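Long-range contacts in arginine kinase (Anthopleura japonica, PDB 4RF8), which catalyses the reversible transfer of a phosphoryl group from ATP to L-arginine, giving N(omega)-phospho-L-arginine and ADP: residues R131-R136 with R236-E241; G285-V290 with I334-R339. One frame throughout, in Å; residues are numbered along the deposited sequence.

Contact 1 of 2, residues R131-R136 with R236-E241; sequences RIRVAR and RIISME. With ADP (adenosine-5'-diphosphate), chain C.
Ile132 and Ser239 face each other as an antiparallel hydrogen-bonded pair, and Val134 and Ile237 form the next one. Four backbone bonds join the strands, from Ile132 N to Ser239 O (2.7 Å), from Ser239 N to Ile132 O, from Val134 N to Ile237 O and from Ile237 N to Val134 O. Non-hydrogen-bonded pairs lie between and beyond them, such as Arg133 with Ile238. The strands are neighbours inside the antiparallel sheet of the phosphagen kinase catalytic domain.

The apolar contacts fall on both faces of the sheet. On one, Val134 CG2 rests against Ile237 CB at 3.9 Å. Here helix 246-263 covers Ile132, and the Ser239 hydroxyl bonds to Val249 O. On the other face, Ile238 CG2 packs against Arg131 NE (3.8 Å), and Ile238 CG1 meets Arg133 CG.

This second face binds ADP. Arg131 is extended, with CG anti to the backbone N (chi1 178°). Its CD lies against the adenine, and ribose O4' sits over the centre of its guanidinium. Arg131 NH2 bonds to O2B of ADP at 3.1 Å and weakly to O3A. Arg133 bends at chi2 and chi3, which brings NE to O2B (2.5 Å) and NH1 to O3B (2.4 Å); both bonds are unusually short, so their exact lengths are doubtful.

Arg236 NH2 lies over a face of the Arg133 guanidinium, 4.0 Å from Arg133 NH2, with the two planes 45° apart. Ala135 CB lies over one face of the Arg236 guanidinium, toward its rim, and Asp233 forms a salt bridge with Arg236 NH1.

The clustered positive charge is consistent with a site for the beta-phosphate. Arg131 and Arg133 share O2B, which probably stabilises the diphosphate's negative charge.

Contact 2 of 2, residues G285-V290 with I334-R339; sequences GMRASV and ISNRRR. With ADP (adenosine-5'-diphosphate), chain C.
Asn336 reaches across to the backbone of strand 286-290 with both ends of its amide. Its ND2 donates to Met286 O at 3.0 Å, nearly straight at 172°, while its OD1 accepts from Ala288 N at 2.8 Å. ND2 also bonds to Arg338 O within its own segment. CG lies between the backbone N and the carbonyl carbon (chi1 53°), which turns the amide toward Met286 and Ala288.

Regular pairing holds at the Val290-Ile334 end, where Ser289 and Ser335 form the adjacent non-hydrogen-bonded pair. Val290 and Ile334 exchange two backbone bonds, and the bond from Asn336 N to Ala288 O is weak, at 3.5 Å.

Two arginines lie beside this pairing. Arg339 brings NE to 2.6 Å from Met286 O, and its NH2 packs against Arg287 CB. Arg287 is extended, with Ser335 CB over one face of its guanidinium and O1A of ADP over the opposite one. Asp333 forms a salt bridge with Arg287 NH1 and also bonds to the Ser289 hydroxyl. Ser289 OG lies 2.8 Å from ADP N7.

Asn336 OD1 thus takes Ala288 N in place of a backbone carbonyl at the end of strand 331-336. Arg287 and Ser289 belong to the predicted ATP site, consistent with the ADP found there, and Asp333 probably orients both toward the nucleotide.

Both contacts lie in the C-terminal catalytic part of the first repeat. The first strand of the sheet in the chain, after the N-terminal helices, is 127-136, which stands in the middle of the eight-stranded antiparallel sheet. Contact 1 closes a loop of 99 residues when strand 235-242 returns beside it. The chain then runs through helix 246-263 to strand 286-293, which pairs with the other edge of strand 127-136. Contact 2 closes a shorter loop of 43 residues with strand 331-336. The two loops follow in series, neither nested nor crossed. Each contact pairs two strands; backbone bonds between 127-136 and 286-293 make the four adjacent, and ADP touches both contacts.

Contact 1 of 2, residues R131-R136 with R236-E241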
# COMPACT_ATOMS: atom_id res chain seq x y z
N ARG A 131 -10.21 -4.78 1.44
CA ARG A 131 -10.45 -5.80 0.42
C ARG A 131 -11.82 -6.42 0.61
O ARG A 131 -12.21 -6.76 1.73
CB ARG A 131 -9.37 -6.88 0.52
CG ARG A 131 -9.52 -8.04 -0.45
CD ARG A 131 -8.49 -9.12 -0.12
NE ARG A 131 -8.49 -10.23 -1.07
CZ ARG A 131 -9.10 -11.39 -0.87
NH1 ARG A 131 -9.04 -12.34 -1.80
NH2 ARG A 131 -9.77 -11.61 0.25
N ILE A 132 -12.57 -6.56 -0.48
CA ILE A 132 -13.85 -7.26 -0.43
C ILE A 132 -13.94 -8.31 -1.55
O ILE A 132 -13.76 -8.00 -2.73
CB ILE A 132 -15.05 -6.28 -0.52
CG1 ILE A 132 -14.91 -5.16 0.51
CG2 ILE A 132 -16.36 -7.02 -0.30
CD1 ILE A 132 -15.95 -4.07 0.39
N ARG A 133 -14.23 -9.55 -1.15
CA ARG A 133 -14.33 -10.66 -2.09
C ARG A 133 -15.74 -11.23 -2.07
O ARG A 133 -16.34 -11.35 -1.00
CB ARG A 133 -13.32 -11.76 -1.72
CG ARG A 133 -13.44 -13.07 -2.51
CD ARG A 133 -14.36 -14.10 -1.83
NE ARG A 133 -13.74 -14.76 -0.68
CZ ARG A 133 -14.36 -15.62 0.12
NH1 ARG A 133 -13.72 -16.17 1.13
NH2 ARG A 133 -15.64 -15.92 -0.10
N VAL A 134 -16.27 -11.57 -3.24
CA VAL A 134 -17.51 -12.35 -3.33
C VAL A 134 -17.32 -13.57 -4.24
O VAL A 134 -16.55 -13.53 -5.20
CB VAL A 134 -18.72 -11.52 -3.80
CG1 VAL A 134 -19.03 -10.42 -2.82
CG2 VAL A 134 -18.47 -10.95 -5.19
N ALA A 135 -18.03 -14.65 -3.92
CA ALA A 135 -18.05 -15.83 -4.77
C ALA A 135 -19.41 -15.92 -5.47
O ALA A 135 -20.46 -15.80 -4.83
CB ALA A 135 -17.80 -17.09 -3.95
N ARG A 136 -19.39 -16.12 -6.79
CA ARG A 136 -20.62 -16.20 -7.57
C ARG A 136 -20.55 -17.34 -8.58
O ARG A 136 -19.48 -17.68 -9.07
CB ARG A 136 -20.87 -14.87 -8.30
CG ARG A 136 -21.17 -13.67 -7.39
CD ARG A 136 -22.51 -13.82 -6.70
NE ARG A 136 -22.87 -12.64 -5.90
CZ ARG A 136 -22.64 -12.51 -4.60
NH1 ARG A 136 -22.06 -13.49 -3.92
NH2 ARG A 136 -23.01 -11.41 -3.97
N ARG A 236 -14.48 -15.66 -8.65
CA ARG A 236 -14.07 -15.04 -7.40
C ARG A 236 -13.77 -13.59 -7.75
O ARG A 236 -12.82 -13.30 -8.48
CB ARG A 236 -12.83 -15.72 -6.82
CG ARG A 236 -12.89 -15.97 -5.31
CD ARG A 236 -13.89 -17.07 -4.97
NE ARG A 236 -13.75 -17.55 -3.60
CZ ARG A 236 -14.22 -18.72 -3.16
NH1 ARG A 236 -14.84 -19.53 -3.99
NH2 ARG A 236 -14.05 -19.07 -1.89
N ILE A 237 -14.60 -12.68 -7.26
CA ILE A 237 -14.51 -11.28 -7.63
C ILE A 237 -14.00 -10.44 -6.46
O ILE A 237 -14.61 -10.42 -5.39
CB ILE A 237 -15.88 -10.77 -8.13
CG1 ILE A 237 -16.43 -11.73 -9.19
CG2 ILE A 237 -15.75 -9.37 -8.69
CD1 ILE A 237 -17.91 -11.53 -9.50
N ILE A 238 -12.89 -9.75 -6.68
CA ILE A 238 -12.19 -9.04 -5.61
C ILE A 238 -12.00 -7.56 -5.91
O ILE A 238 -11.47 -7.20 -6.96
CB ILE A 238 -10.82 -9.70 -5.33
CG1 ILE A 238 -11.00 -11.17 -4.96
CG2 ILE A 238 -10.08 -8.96 -4.23
CD1 ILE A 238 -9.91 -12.09 -5.50
N SER A 239 -12.44 -6.71 -4.99
CA SER A 239 -12.15 -5.28 -5.05
C SER A 239 -11.26 -4.95 -3.86
O SER A 239 -11.54 -5.38 -2.74
CB SER A 239 -13.43 -4.45 -5.00
OG SER A 239 -13.15 -3.07 -5.13
N MET A 240 -10.18 -4.22 -4.09
CA MET A 240 -9.22 -3.94 -3.03
C MET A 240 -8.37 -2.73 -3.35
O MET A 240 -8.24 -2.35 -4.52
CB MET A 240 -8.32 -5.15 -2.77
CG MET A 240 -7.29 -5.42 -3.86
SD MET A 240 -8.04 -5.89 -5.44
CE MET A 240 -6.57 -6.16 -6.43
N GLU A 241 -7.80 -2.12 -2.32
CA GLU A 241 -6.84 -1.04 -2.48
C GLU A 241 -6.19 -0.74 -1.13
O GLU A 241 -6.70 -1.16 -0.09
CB GLU A 241 -7.52 0.23 -3.03
CG GLU A 241 -8.55 0.85 -2.10
CD GLU A 241 -9.44 1.85 -2.82
OE1 GLU A 241 -9.63 2.97 -2.29
OE2 GLU A 241 -9.96 1.51 -3.90
PB ADP C . -10.63 -15.24 0.59
O1B ADP C . -9.64 -15.71 -0.45
O2B ADP C . -11.52 -14.11 0.13
O3B ADP C . -11.38 -16.36 1.27
PA ADP C . -8.24 -15.00 2.12
O1A ADP C . -8.01 -14.79 3.59
O2A ADP C . -7.94 -16.33 1.49
O3A ADP C . -9.76 -14.58 1.77
O5' ADP C . -7.41 -13.88 1.31
C5' ADP C . -6.43 -14.27 0.35
C4' ADP C . -5.27 -13.28 0.41
O4' ADP C . -5.78 -11.94 0.48
C3' ADP C . -4.44 -13.52 1.66
O3' ADP C . -3.08 -13.74 1.30
C2' ADP C . -4.57 -12.25 2.48
O2' ADP C . -3.31 -11.87 3.03
C1' ADP C . -5.06 -11.22 1.48
N9 ADP C . -5.89 -10.19 2.16
C8 ADP C . -6.96 -10.39 2.96
N7 ADP C . -7.46 -9.21 3.41
C5 ADP C . -6.70 -8.23 2.91
C6 ADP C . -6.67 -6.74 2.99
N6 ADP C . -7.59 -6.06 3.72
N1 ADP C . -5.70 -6.10 2.31
C2 ADP C . -4.79 -6.76 1.58
N3 ADP C . -4.75 -8.10 1.46
C4 ADP C . -5.67 -8.87 2.09

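Contact 2 of 2, residues G285-V290 with I334-R339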
# COMPACT_ATOMS: atom_id res chain seq x y z
N GLY A 285 -21.71 -14.93 0.14
CA GLY A 285 -20.48 -15.41 -0.46
C GLY A 285 -19.35 -14.41 -0.30
O GLY A 285 -18.39 -14.42 -1.07
N MET A 286 -19.47 -13.57 0.73
CA MET A 286 -18.63 -12.39 0.85
C MET A 286 -17.67 -12.41 2.04
O MET A 286 -18.05 -12.77 3.16
CB MET A 286 -19.49 -11.13 0.93
CG MET A 286 -18.72 -9.87 1.32
SD MET A 286 -19.71 -8.38 1.49
CE MET A 286 -19.99 -7.98 -0.23
N ARG A 287 -16.43 -12.02 1.78
CA ARG A 287 -15.48 -11.72 2.84
C ARG A 287 -14.98 -10.29 2.67
O ARG A 287 -14.20 -9.99 1.75
CB ARG A 287 -14.30 -12.71 2.82
CG ARG A 287 -13.29 -12.47 3.93
CD ARG A 287 -12.24 -13.57 4.00
NE ARG A 287 -11.35 -13.40 5.15
CZ ARG A 287 -10.20 -12.74 5.10
NH1 ARG A 287 -9.46 -12.63 6.20
NH2 ARG A 287 -9.78 -12.20 3.97
N ALA A 288 -15.45 -9.40 3.54
CA ALA A 288 -14.95 -8.04 3.58
C ALA A 288 -13.84 -7.97 4.62
O ALA A 288 -13.98 -8.52 5.71
CB ALA A 288 -16.06 -7.07 3.92
N SER A 289 -12.73 -7.31 4.28
CA SER A 289 -11.54 -7.36 5.12
C SER A 289 -10.77 -6.04 5.18
O SER A 289 -10.76 -5.26 4.22
CB SER A 289 -10.61 -8.48 4.65
OG SER A 289 -9.34 -8.39 5.26
N VAL A 290 -10.11 -5.81 6.31
CA VAL A 290 -9.30 -4.62 6.52
C VAL A 290 -8.05 -5.00 7.31
O VAL A 290 -8.14 -5.75 8.29
CB VAL A 290 -10.09 -3.53 7.28
CG1 VAL A 290 -9.15 -2.53 7.93
CG2 VAL A 290 -11.05 -2.81 6.35
N ILE A 334 -9.12 -7.81 10.00
CA ILE A 334 -10.47 -7.75 10.53
C ILE A 334 -11.47 -8.07 9.43
O ILE A 334 -11.52 -7.38 8.42
CB ILE A 334 -10.78 -6.37 11.13
CG1 ILE A 334 -9.71 -5.97 12.14
CG2 ILE A 334 -12.15 -6.39 11.79
CD1 ILE A 334 -9.63 -6.86 13.36
N SER A 335 -12.27 -9.12 9.64
CA SER A 335 -13.24 -9.56 8.63
C SER A 335 -14.56 -9.96 9.26
O SER A 335 -14.64 -10.23 10.46
CB SER A 335 -12.67 -10.71 7.80
OG SER A 335 -12.29 -11.81 8.62
N ASN A 336 -15.60 -10.00 8.44
CA ASN A 336 -16.92 -10.44 8.87
C ASN A 336 -16.95 -11.93 9.17
O ASN A 336 -16.28 -12.72 8.50
CB ASN A 336 -17.94 -10.14 7.79
CG ASN A 336 -17.54 -10.71 6.44
OD1 ASN A 336 -16.44 -10.46 5.95
ND2 ASN A 336 -18.43 -11.48 5.83
N ARG A 337 -17.72 -12.31 10.18
CA ARG A 337 -17.89 -13.72 10.51
C ARG A 337 -19.09 -14.31 9.78
O ARG A 337 -19.16 -15.52 9.57
CB ARG A 337 -18.07 -13.90 12.02
CG ARG A 337 -16.87 -14.49 12.74
CD ARG A 337 -17.26 -15.02 14.11
NE ARG A 337 -17.32 -13.97 15.12
CZ ARG A 337 -16.50 -13.89 16.17
NH1 ARG A 337 -15.55 -14.80 16.34
NH2 ARG A 337 -16.62 -12.90 17.04
N ARG A 338 -20.02 -13.46 9.38
CA ARG A 338 -21.30 -13.92 8.85
C ARG A 338 -21.39 -13.92 7.32
O ARG A 338 -20.80 -13.07 6.65
CB ARG A 338 -22.46 -13.10 9.43
CG ARG A 338 -22.65 -13.28 10.93
CD ARG A 338 -23.96 -12.67 11.40
NE ARG A 338 -24.39 -13.23 12.68
CZ ARG A 338 -25.52 -12.90 13.29
NH1 ARG A 338 -26.33 -12.01 12.75
NH2 ARG A 338 -25.83 -13.46 14.45
N ARG A 339 -22.15 -14.88 6.79
CA ARG A 339 -22.37 -15.03 5.36
C ARG A 339 -23.86 -15.15 5.06
O ARG A 339 -24.37 -14.56 4.11
CB ARG A 339 -21.64 -16.27 4.84
CG ARG A 339 -20.14 -16.29 5.11
CD ARG A 339 -19.37 -15.51 4.06
NE ARG A 339 -18.17 -14.88 4.61
CZ ARG A 339 -17.02 -15.51 4.80
NH1 ARG A 339 -16.89 -16.80 4.51
NH2 ARG A 339 -15.98 -14.85 5.30
PB ADP C . -10.63 -15.24 0.59
O1B ADP C . -9.64 -15.71 -0.45
O2B ADP C . -11.52 -14.11 0.13
O3B ADP C . -11.38 -16.36 1.27
PA ADP C . -8.24 -15.00 2.12
O1A ADP C . -8.01 -14.79 3.59
O2A ADP C . -7.94 -16.33 1.49
O3A ADP C . -9.76 -14.58 1.77
O5' ADP C . -7.41 -13.88 1.31
C5' ADP C . -6.43 -14.27 0.35
C4' ADP C . -5.27 -13.28 0.41
O4' ADP C . -5.78 -11.94 0.48
C3' ADP C . -4.44 -13.52 1.66
O3' ADP C . -3.08 -13.74 1.30
C2' ADP C . -4.57 -12.25 2.48
O2' ADP C . -3.31 -11.87 3.03
C1' ADP C . -5.06 -11.22 1.48
N9 ADP C . -5.89 -10.19 2.16
C8 ADP C . -6.96 -10.39 2.96
N7 ADP C . -7.46 -9.21 3.41
C5 ADP C . -6.70 -8.23 2.91
C6 ADP C . -6.67 -6.74 2.99
N6 ADP C . -7.59 -6.06 3.72
N1 ADP C . -5.70 -6.10 2.31
C2 ADP C . -4.79 -6.76 1.58
N3 ADP C . -4.75 -8.10 1.46
C4 ADP C . -5.67 -8.87 2.09